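Local coordinates for Lmo2470 protein (Listeria monocytogenes EGD-e, PDB 5HL3), which is an internalin that interacts with afadin and facilitates crossing of the basement membrane by the bacterium, at residues L51-S56 with V77-G83; L221-T227 with N243-L249; E300-E304 with P314-N318. All coordinates share one frame; numbering follows the deposited sequence.

Contact 1. Residues L51-S56 with V77-G83. With CA (calcium ion), chain D.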
loop_
_atom_site.group_PDB
_atom_site.type_symbol
_atom_site.label_atom_id
_atom_site.label_comp_id
_atom_site.label_asym_id
_atom_site.label_seq_id
_atom_site.Cartn_x
_atom_site.Cartn_y
_atom_site.Cartn_z
ATOM N N LEU A 51 24.918 -7.778 -7.760
ATOM C CA LEU A 51 25.208 -6.786 -8.766
ATOM C C LEU A 51 24.449 -5.515 -8.425
ATOM O O LEU A 51 23.220 -5.542 -8.226
ATOM C CB LEU A 51 24.771 -7.237 -10.153
ATOM C CG LEU A 51 25.443 -8.497 -10.690
ATOM C CD1 LEU A 51 24.757 -8.937 -11.948
ATOM C CD2 LEU A 51 26.927 -8.283 -10.893
ATOM N N GLY A 52 25.171 -4.405 -8.375
ATOM C CA GLY A 52 24.570 -3.081 -8.196
ATOM C C GLY A 52 24.711 -2.259 -9.461
ATOM O O GLY A 52 25.726 -2.347 -10.155
ATOM N N PHE A 53 23.706 -1.430 -9.750
ATOM C CA PHE A 53 23.724 -0.536 -10.902
ATOM C C PHE A 53 23.355 0.863 -10.475
ATOM O O PHE A 53 22.460 1.055 -9.652
ATOM C CB PHE A 53 22.813 -1.062 -12.023
ATOM C CG PHE A 53 23.267 -2.394 -12.536
ATOM C CD1 PHE A 53 24.376 -2.485 -13.345
ATOM C CD2 PHE A 53 22.682 -3.575 -12.100
ATOM C CE1 PHE A 53 24.887 -3.723 -13.749
ATOM C CE2 PHE A 53 23.197 -4.812 -12.499
ATOM C CZ PHE A 53 24.301 -4.874 -13.316
ATOM N N GLU A 54 24.070 1.839 -10.998
ATOM C CA GLU A 54 23.850 3.238 -10.585
ATOM C C GLU A 54 24.100 4.266 -11.666
ATOM O O GLU A 54 23.850 5.442 -11.442
ATOM C CB GLU A 54 24.719 3.550 -9.374
ATOM C CG GLU A 54 26.203 3.492 -9.703
ATOM C CD GLU A 54 27.140 3.944 -8.589
ATOM O OE1 GLU A 54 26.666 4.119 -7.445
ATOM O OE2 GLU A 54 28.346 4.091 -8.915
ATOM N N THR A 55 24.544 3.857 -12.846
ATOM C CA THR A 55 24.841 4.820 -13.933
ATOM C C THR A 55 23.587 4.941 -14.792
ATOM O O THR A 55 23.119 3.964 -15.404
ATOM C CB THR A 55 26.090 4.411 -14.723
ATOM O OG1 THR A 55 27.204 4.406 -13.811
ATOM C CG2 THR A 55 26.412 5.412 -15.816
ATOM N N SER A 56 23.076 6.168 -14.865
ATOM C CA SER A 56 21.749 6.409 -15.469
ATOM C C SER A 56 21.695 6.430 -16.990
ATOM O O SER A 56 20.609 6.595 -17.550
ATOM C CB SER A 56 21.120 7.660 -14.867
ATOM O OG SER A 56 20.736 7.408 -13.520
ATOM N N VAL A 77 20.147 -8.373 -7.319
ATOM C CA VAL A 77 20.334 -7.298 -8.295
ATOM C C VAL A 77 19.681 -6.063 -7.685
ATOM O O VAL A 77 18.510 -6.098 -7.342
ATOM C CB VAL A 77 19.758 -7.601 -9.687
ATOM C CG1 VAL A 77 19.709 -6.343 -10.554
ATOM C CG2 VAL A 77 20.616 -8.655 -10.384
ATOM N N SER A 78 20.456 -4.997 -7.528
ATOM C CA SER A 78 19.948 -3.748 -6.990
ATOM C C SER A 78 20.249 -2.631 -7.968
ATOM O O SER A 78 21.384 -2.416 -8.355
ATOM C CB SER A 78 20.549 -3.474 -5.615
ATOM O OG SER A 78 20.068 -4.408 -4.665
ATOM N N ILE A 79 19.208 -1.935 -8.380
ATOM C CA ILE A 79 19.312 -0.804 -9.322
ATOM C C ILE A 79 19.025 0.440 -8.484
ATOM O O ILE A 79 17.858 0.789 -8.220
ATOM C CB ILE A 79 18.373 -0.994 -10.523
ATOM C CG1 ILE A 79 18.764 -2.299 -11.243
ATOM C CG2 ILE A 79 18.513 0.187 -11.485
ATOM C CD1 ILE A 79 17.721 -2.964 -12.030
HETATM N N MSE A 80 20.094 1.093 -8.043
HETATM C CA MSE A 80 19.984 2.203 -7.107
HETATM C C MSE A 80 19.717 3.525 -7.743
HETATM O O MSE A 80 19.172 4.401 -7.097
HETATM C CB MSE A 80 21.291 2.308 -6.312
HETATM C CG MSE A 80 21.553 1.023 -5.515
HETATM SE SE MSE A 80 20.189 0.631 -4.142
HETATM C CE MSE A 80 20.693 2.128 -3.000
ATOM N N GLU A 81 20.152 3.708 -8.972
ATOM C CA GLU A 81 19.886 4.920 -9.736
ATOM C C GLU A 81 19.734 4.487 -11.162
ATOM O O GLU A 81 20.452 3.589 -11.617
ATOM C CB GLU A 81 21.068 5.916 -9.667
ATOM C CG GLU A 81 21.503 6.367 -8.285
ATOM C CD GLU A 81 22.824 7.109 -8.351
ATOM O OE1 GLU A 81 22.936 8.081 -9.132
ATOM O OE2 GLU A 81 23.794 6.724 -7.684
ATOM N N PHE A 82 18.786 5.081 -11.884
ATOM C CA PHE A 82 18.541 4.724 -13.268
ATOM C C PHE A 82 17.833 5.844 -13.990
ATOM O O PHE A 82 17.103 6.648 -13.379
ATOM C CB PHE A 82 17.759 3.381 -13.358
ATOM C CG PHE A 82 16.413 3.394 -12.666
ATOM C CD1 PHE A 82 16.318 3.236 -11.294
ATOM C CD2 PHE A 82 15.249 3.510 -13.412
ATOM C CE1 PHE A 82 15.091 3.232 -10.661
ATOM C CE2 PHE A 82 14.011 3.477 -12.787
ATOM C CZ PHE A 82 13.936 3.369 -11.405
ATOM N N GLY A 83 18.070 5.891 -15.293
ATOM C CA GLY A 83 17.471 6.890 -16.156
ATOM C C GLY A 83 16.169 6.467 -16.805
ATOM O O GLY A 83 15.716 5.328 -16.682
HETATM CA CA CA D . 25.398 8.491 -8.343
HETATM O O HOH W 1 22.733 8.229 -12.010
HETATM O O HOH W 2 25.689 7.151 -10.289
HETATM O O HOH W 3 26.682 6.875 -6.944
HETATM O O HOH W 4 19.737 3.661 -16.128
HETATM O O HOH W 5 21.172 2.285 -14.093
HETATM O O HOH W 6 18.692 9.363 -13.306
#
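Leu51, Gly52 and Phe53 run beside Val77, Ser78 and Ile79 as the first pair of parallel strands in the leucine-rich repeat solenoid, with the intervening chain making a beta-alpha-beta crossover through helix 60-63. The strand axes lie 4.7 Å apart, and the bonding follows the staggered pattern of parallel strands: Ser78 N gives to Leu51 O, Phe53 N to Ser78 O and Met80 N to Phe53 O, each at 2.9 Å. On the buried face the Phe53 ring lies beside the second strand. Its CE2 edge meets Val77 CG1, near the ring plane, at 4.3 Å, while its CD2 reaches Ile79 CG1 at 4.2 Å; Leu23 and Asp26 of helix 21-30 also touch the ring.

Beyond the strands both chains turn, and the contact becomes polar. Glu81 CB rests on Glu54 O at 3.3 Å, and the carboxylate above it grips a calcium ion with both oxygens, OE1 at 2.6 Å and OE2 at 2.5 Å. With CG set between the backbone N and the carbonyl carbon (chi1 65°), the Glu54 side chain, extended beyond CG, runs alongside that of Glu81 in the same direction, their carboxylate planes 62° apart. Glu54 belongs to the second shell: one calcium-bound water donates to its backbone O, another to its OE1. A further water, not bound to the metal, ties Glu81 OE1 to Glu54 O and Ser56 OG. The ion, with Lys25 and Lys29 in long, weak ion pairs to Glu54, probably eases the repulsion between the two carboxylates, while its waters stitch the two turns together.

Contact 2. Residues L221-T227 with N243-L249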
loop_
_atom_site.group_PDB
_atom_site.type_symbol
_atom_site.label_atom_id
_atom_site.label_comp_id
_atom_site.label_asym_id
_atom_site.label_seq_id
_atom_site.Cartn_x
_atom_site.Cartn_y
_atom_site.Cartn_z
ATOM N N LEU A 221 -5.770 -0.733 6.030
ATOM C CA LEU A 221 -6.713 -0.045 5.148
ATOM C C LEU A 221 -6.790 1.440 5.433
ATOM O O LEU A 221 -7.760 2.100 5.056
ATOM C CB LEU A 221 -8.114 -0.683 5.237
ATOM C CG LEU A 221 -8.231 -2.187 4.985
ATOM C CD1 LEU A 221 -9.640 -2.688 5.147
ATOM C CD2 LEU A 221 -7.679 -2.622 3.671
ATOM N N ARG A 222 -5.776 1.987 6.100
ATOM C CA ARG A 222 -5.782 3.407 6.452
ATOM C C ARG A 222 -5.903 4.268 5.198
ATOM O O ARG A 222 -5.354 3.940 4.152
ATOM C CB ARG A 222 -4.488 3.746 7.196
ATOM C CG ARG A 222 -4.319 5.177 7.659
ATOM C CD ARG A 222 -3.103 5.265 8.586
ATOM N NE ARG A 222 -3.054 6.510 9.368
ATOM C CZ ARG A 222 -2.377 7.587 8.997
ATOM N NH1 ARG A 222 -1.722 7.566 7.848
ATOM N NH2 ARG A 222 -2.354 8.683 9.756
ATOM N N HIS A 223 -6.620 5.378 5.302
ATOM C CA HIS A 223 -6.724 6.318 4.198
ATOM C C HIS A 223 -7.292 5.692 2.925
ATOM O O HIS A 223 -6.699 5.788 1.856
ATOM C CB HIS A 223 -5.373 7.024 3.931
ATOM C CG HIS A 223 -5.175 8.286 4.723
ATOM N ND1 HIS A 223 -6.024 9.370 4.614
ATOM C CD2 HIS A 223 -4.207 8.655 5.598
ATOM C CE1 HIS A 223 -5.597 10.343 5.396
ATOM N NE2 HIS A 223 -4.503 9.935 6.008
ATOM N N ASN A 224 -8.460 5.071 3.036
ATOM C CA ASN A 224 -9.205 4.592 1.869
ATOM C C ASN A 224 -10.534 5.359 1.860
ATOM O O ASN A 224 -10.630 6.445 2.455
ATOM C CB ASN A 224 -9.317 3.069 1.918
ATOM C CG ASN A 224 -8.114 2.411 1.292
ATOM O OD1 ASN A 224 -8.050 2.292 0.087
ATOM N ND2 ASN A 224 -7.153 2.056 2.083
ATOM N N ASN A 225 -11.520 4.821 1.150
ATOM C CA ASN A 225 -12.839 5.453 1.036
ATOM C C ASN A 225 -13.923 4.555 1.649
ATOM O O ASN A 225 -15.063 4.516 1.172
ATOM C CB ASN A 225 -13.166 5.735 -0.438
ATOM C CG ASN A 225 -12.315 6.833 -1.027
ATOM O OD1 ASN A 225 -11.937 7.782 -0.363
ATOM N ND2 ASN A 225 -12.012 6.698 -2.321
ATOM N N LEU A 226 -13.584 3.829 2.711
ATOM C CA LEU A 226 -14.571 2.945 3.371
ATOM C C LEU A 226 -15.620 3.834 4.016
ATOM O O LEU A 226 -15.294 4.676 4.856
ATOM C CB LEU A 226 -13.866 2.079 4.418
ATOM C CG LEU A 226 -12.694 1.245 3.903
ATOM C CD1 LEU A 226 -11.970 0.601 5.076
ATOM C CD2 LEU A 226 -13.112 0.219 2.905
ATOM N N THR A 227 -16.884 3.654 3.645
ATOM C CA THR A 227 -17.929 4.609 3.981
ATOM C C THR A 227 -19.142 3.943 4.593
ATOM O O THR A 227 -19.684 2.970 4.047
ATOM C CB THR A 227 -18.337 5.387 2.698
ATOM O OG1 THR A 227 -17.186 6.037 2.141
ATOM C CG2 THR A 227 -19.392 6.428 2.987
ATOM N N ASN A 243 -6.079 -1.816 10.410
ATOM C CA ASN A 243 -5.976 -0.358 10.496
ATOM C C ASN A 243 -7.050 0.264 9.625
ATOM O O ASN A 243 -7.020 0.106 8.422
ATOM C CB ASN A 243 -4.575 0.106 10.089
ATOM C CG ASN A 243 -4.323 1.565 10.449
ATOM O OD1 ASN A 243 -5.255 2.388 10.491
ATOM N ND2 ASN A 243 -3.093 1.898 10.706
ATOM N N LEU A 244 -8.005 0.952 10.266
ATOM C CA LEU A 244 -9.112 1.616 9.563
ATOM C C LEU A 244 -9.009 3.126 9.736
ATOM O O LEU A 244 -9.980 3.851 9.443
ATOM C CB LEU A 244 -10.466 1.111 10.090
ATOM C CG LEU A 244 -10.677 -0.391 9.952
ATOM C CD1 LEU A 244 -12.027 -0.838 10.526
ATOM C CD2 LEU A 244 -10.544 -0.876 8.518
ATOM N N ASP A 245 -7.874 3.635 10.159
ATOM C CA ASP A 245 -7.750 5.074 10.437
ATOM C C ASP A 245 -8.028 5.885 9.180
ATOM O O ASP A 245 -7.734 5.479 8.062
ATOM C CB ASP A 245 -6.324 5.381 10.941
ATOM C CG ASP A 245 -6.243 6.537 11.894
ATOM O OD1 ASP A 245 -7.159 6.700 12.690
ATOM O OD2 ASP A 245 -5.171 7.182 11.932
ATOM N N TYR A 246 -8.615 7.062 9.348
ATOM C CA TYR A 246 -8.845 7.961 8.215
ATOM C C TYR A 246 -9.704 7.335 7.100
ATOM O O TYR A 246 -9.419 7.430 5.906
ATOM C CB TYR A 246 -7.540 8.597 7.708
ATOM C CG TYR A 246 -6.990 9.654 8.623
ATOM C CD1 TYR A 246 -7.634 10.891 8.736
ATOM C CD2 TYR A 246 -5.860 9.433 9.397
ATOM C CE1 TYR A 246 -7.162 11.886 9.579
ATOM C CE2 TYR A 246 -5.378 10.445 10.246
ATOM C CZ TYR A 246 -6.033 11.638 10.326
ATOM O OH TYR A 246 -5.550 12.639 11.165
ATOM N N ASN A 247 -10.810 6.746 7.521
ATOM C CA ASN A 247 -11.890 6.323 6.618
ATOM C C ASN A 247 -13.168 7.049 7.044
ATOM O O ASN A 247 -13.077 8.053 7.773
ATOM C CB ASN A 247 -11.998 4.791 6.567
ATOM C CG ASN A 247 -10.910 4.182 5.710
ATOM O OD1 ASN A 247 -11.027 4.132 4.493
ATOM N ND2 ASN A 247 -9.851 3.698 6.345
ATOM N N PHE A 248 -14.315 6.587 6.549
ATOM C CA PHE A 248 -15.604 7.305 6.700
ATOM C C PHE A 248 -16.663 6.395 7.249
ATOM O O PHE A 248 -17.848 6.493 6.885
ATOM C CB PHE A 248 -15.977 7.913 5.318
ATOM C CG PHE A 248 -14.864 8.758 4.760
ATOM C CD1 PHE A 248 -14.777 10.099 5.077
ATOM C CD2 PHE A 248 -13.829 8.174 4.029
ATOM C CE1 PHE A 248 -13.706 10.864 4.653
ATOM C CE2 PHE A 248 -12.749 8.935 3.621
ATOM C CZ PHE A 248 -12.682 10.276 3.941
ATOM N N LEU A 249 -16.256 5.522 8.174
ATOM C CA LEU A 249 -17.188 4.572 8.758
ATOM C C LEU A 249 -17.992 5.190 9.889
ATOM O O LEU A 249 -17.474 5.966 10.702
ATOM C CB LEU A 249 -16.403 3.373 9.323
ATOM C CG LEU A 249 -15.648 2.555 8.269
ATOM C CD1 LEU A 249 -14.738 1.550 8.984
ATOM C CD2 LEU A 249 -16.611 1.826 7.338
HETATM O O HOH W 7 -8.914 9.283 3.998
#
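Asn247 is the plug that joins two successive turns of the leucine-rich repeat solenoid, one rung of an asparagine ladder. With CG anti to the carbonyl carbon (chi1 -77°), its amide is pushed into the bend of 221-227 and grips polar backbone from both ends: OD1 takes the N-H of Leu226 at 3.1 Å and, more weakly, that of Asn224, and ND2 gives to Leu221 O at 2.9 Å, from above the carbonyl plane. The same ND2 bonds its own turn at Leu244 O. Leu221 O receives a second amide, Asn224 ND2, from the opposite face of its plane.

Beneath this plug, the bump of Leu244 CD2 fits the notch between Leu221 CD1, at 3.9 Å, and Leu226 CD1, at 4.0 Å, and Leu249 CD2 lies against Leu226 CB.

On the outer side the His223 and Tyr246 rings lie parallel within 1° but offset, with little of one above the other. Tyr246 CB, rather than its ring, sits over the centre of the imidazole face, a CH-pi contact 3.5 Å from the centroid. The extended Arg222 chain runs alongside Asp245, NE in a weak salt bridge to OD2, its guanidinium at 89° to the Tyr246 ring. Asp245 OD1 accepts from the backbone N of Gln263 and Ser264. At the far end, Phe248 CE2 lies 3.5 Å from Asn224 O, which sits at the ring edge in its plane.

Contact 3. Residues E300-E304 with P314-N318; sequences EVTGE and PTTVN
Thr315 points its side chain at the backbone of Val301 to Gly303, where two neighbouring strands splay apart. From CB, which lies 3.9 Å from Gly303 N, the chain forks. The hydroxyl branch, anti to the carbonyl carbon with chi1 at -61°, brings OG1 to 3.2 Å from Gly303 N and to 3.3 Å from Gly303 CA; the angle at the N-H is too poor for a bond, and OG1 bonds instead to Leu313 O in its own strand. Glycine, having no side chain, lets the hydroxyl come this close. The methyl branch, CG2, lies 4.0 Å from Val301 O and near the Val301 side chain.

Val301 and Val317 cross at about a right angle, meeting through their CG2 methyls at 3.8 Å, with Tyr287 packed on both. Between the backbones a water donates to Val301 O at 2.9 Å and to Thr315 O at 2.8 Å, joining two acceptors. The N-to-C directions of the strand segments make 132°, well short of antiparallel; direct backbone pairing lies nearer the turn, between Gly303 and Leu313. This is the opened, water-bridged end of a beta hairpin in the C-terminal mixed sheet, from a family of the E-set clan.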
loop_
_atom_site.group_PDB
_atom_site.type_symbol
_atom_site.label_atom_id
_atom_site.label_comp_id
_atom_site.label_asym_id
_atom_site.label_seq_id
_atom_site.Cartn_x
_atom_site.Cartn_y
_atom_site.Cartn_z
ATOM N N GLU A 300 -14.486 13.809 25.982
ATOM C CA GLU A 300 -15.501 14.791 25.603
ATOM C C GLU A 300 -16.129 14.527 24.241
ATOM O O GLU A 300 -15.445 14.104 23.304
ATOM C CB GLU A 300 -14.915 16.202 25.609
ATOM C CG GLU A 300 -14.476 16.730 26.965
ATOM C CD GLU A 300 -13.123 16.246 27.467
ATOM O OE1 GLU A 300 -12.342 15.623 26.703
ATOM O OE2 GLU A 300 -12.854 16.518 28.680
ATOM N N VAL A 301 -17.431 14.789 24.140
ATOM C CA VAL A 301 -18.171 14.723 22.900
ATOM C C VAL A 301 -18.788 16.113 22.704
ATOM O O VAL A 301 -19.537 16.584 23.563
ATOM C CB VAL A 301 -19.274 13.660 22.986
ATOM C CG1 VAL A 301 -20.124 13.639 21.716
ATOM C CG2 VAL A 301 -18.675 12.297 23.345
ATOM N N THR A 302 -18.469 16.763 21.579
ATOM C CA THR A 302 -18.883 18.141 21.308
ATOM C C THR A 302 -19.764 18.222 20.080
ATOM O O THR A 302 -19.740 17.358 19.228
ATOM C CB THR A 302 -17.634 19.033 21.087
ATOM O OG1 THR A 302 -16.945 18.631 19.894
ATOM C CG2 THR A 302 -16.721 18.977 22.288
ATOM N N GLY A 303 -20.572 19.266 20.039
ATOM C CA GLY A 303 -21.481 19.527 18.916
ATOM C C GLY A 303 -21.405 20.976 18.539
ATOM O O GLY A 303 -21.127 21.823 19.378
ATOM N N GLU A 304 -21.672 21.268 17.269
ATOM C CA GLU A 304 -21.628 22.631 16.783
ATOM C C GLU A 304 -22.428 22.741 15.507
ATOM O O GLU A 304 -22.775 21.729 14.901
ATOM C CB GLU A 304 -20.185 23.050 16.521
ATOM C CG GLU A 304 -19.516 22.265 15.404
ATOM C CD GLU A 304 -18.019 22.466 15.313
ATOM O OE1 GLU A 304 -17.382 22.796 16.321
ATOM O OE2 GLU A 304 -17.462 22.222 14.223
ATOM N N PRO A 314 -24.848 22.693 23.140
ATOM C CA PRO A 314 -24.821 21.679 24.201
ATOM C C PRO A 314 -25.103 20.317 23.612
ATOM O O PRO A 314 -25.989 20.175 22.776
ATOM C CB PRO A 314 -25.949 22.104 25.131
ATOM C CG PRO A 314 -26.084 23.565 24.907
ATOM C CD PRO A 314 -25.812 23.761 23.440
ATOM N N THR A 315 -24.370 19.327 24.070
ATOM C CA THR A 315 -24.394 18.005 23.486
ATOM C C THR A 315 -24.336 17.000 24.619
ATOM O O THR A 315 -23.500 17.137 25.503
ATOM C CB THR A 315 -23.215 17.903 22.487
ATOM O OG1 THR A 315 -23.414 18.896 21.452
ATOM C CG2 THR A 315 -23.152 16.563 21.835
ATOM N N THR A 316 -25.226 16.009 24.607
ATOM C CA THR A 316 -25.284 14.992 25.654
ATOM C C THR A 316 -25.294 13.595 25.065
ATOM O O THR A 316 -25.917 13.347 24.045
ATOM C CB THR A 316 -26.539 15.163 26.533
ATOM O OG1 THR A 316 -27.703 15.242 25.704
ATOM C CG2 THR A 316 -26.438 16.429 27.378
ATOM N N VAL A 317 -24.596 12.685 25.734
ATOM C CA VAL A 317 -24.527 11.294 25.340
ATOM C C VAL A 317 -25.586 10.551 26.148
ATOM O O VAL A 317 -25.618 10.671 27.387
ATOM C CB VAL A 317 -23.163 10.684 25.673
ATOM C CG1 VAL A 317 -23.145 9.205 25.324
ATOM C CG2 VAL A 317 -22.048 11.428 24.949
ATOM N N ASN A 318 -26.428 9.791 25.458
ATOM C CA ASN A 318 -27.481 8.985 26.052
ATOM C C ASN A 318 -26.958 7.550 26.029
ATOM O O ASN A 318 -27.086 6.838 25.037
ATOM C CB ASN A 318 -28.782 9.164 25.259
ATOM C CG ASN A 318 -29.111 10.650 24.974
ATOM O OD1 ASN A 318 -29.220 11.463 25.913
ATOM N ND2 ASN A 318 -29.255 11.015 23.677
HETATM O O HOH W 8 -21.224 15.572 25.694
#

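Following the chain from the N terminus, the three contacts come in series, each closing its loop before the next opens, so none nest or cross. Contact 1 closes a 20-residue crossover containing helix 60-63 and joins the first two strands of the solenoid's long parallel sheet. Contact 2, with its centre about 37 Å from that of contact 1, closes a 15-residue loop and ties together two of the last turns, just before strand 260-261 ends that sheet. Contact 3 closes a hairpin with nine residues between its segments in the C-terminal mixed sheet, its centre about 24 Å from that of contact 2. Contacts 1 and 3 lie on opposite sides of the chain's centre.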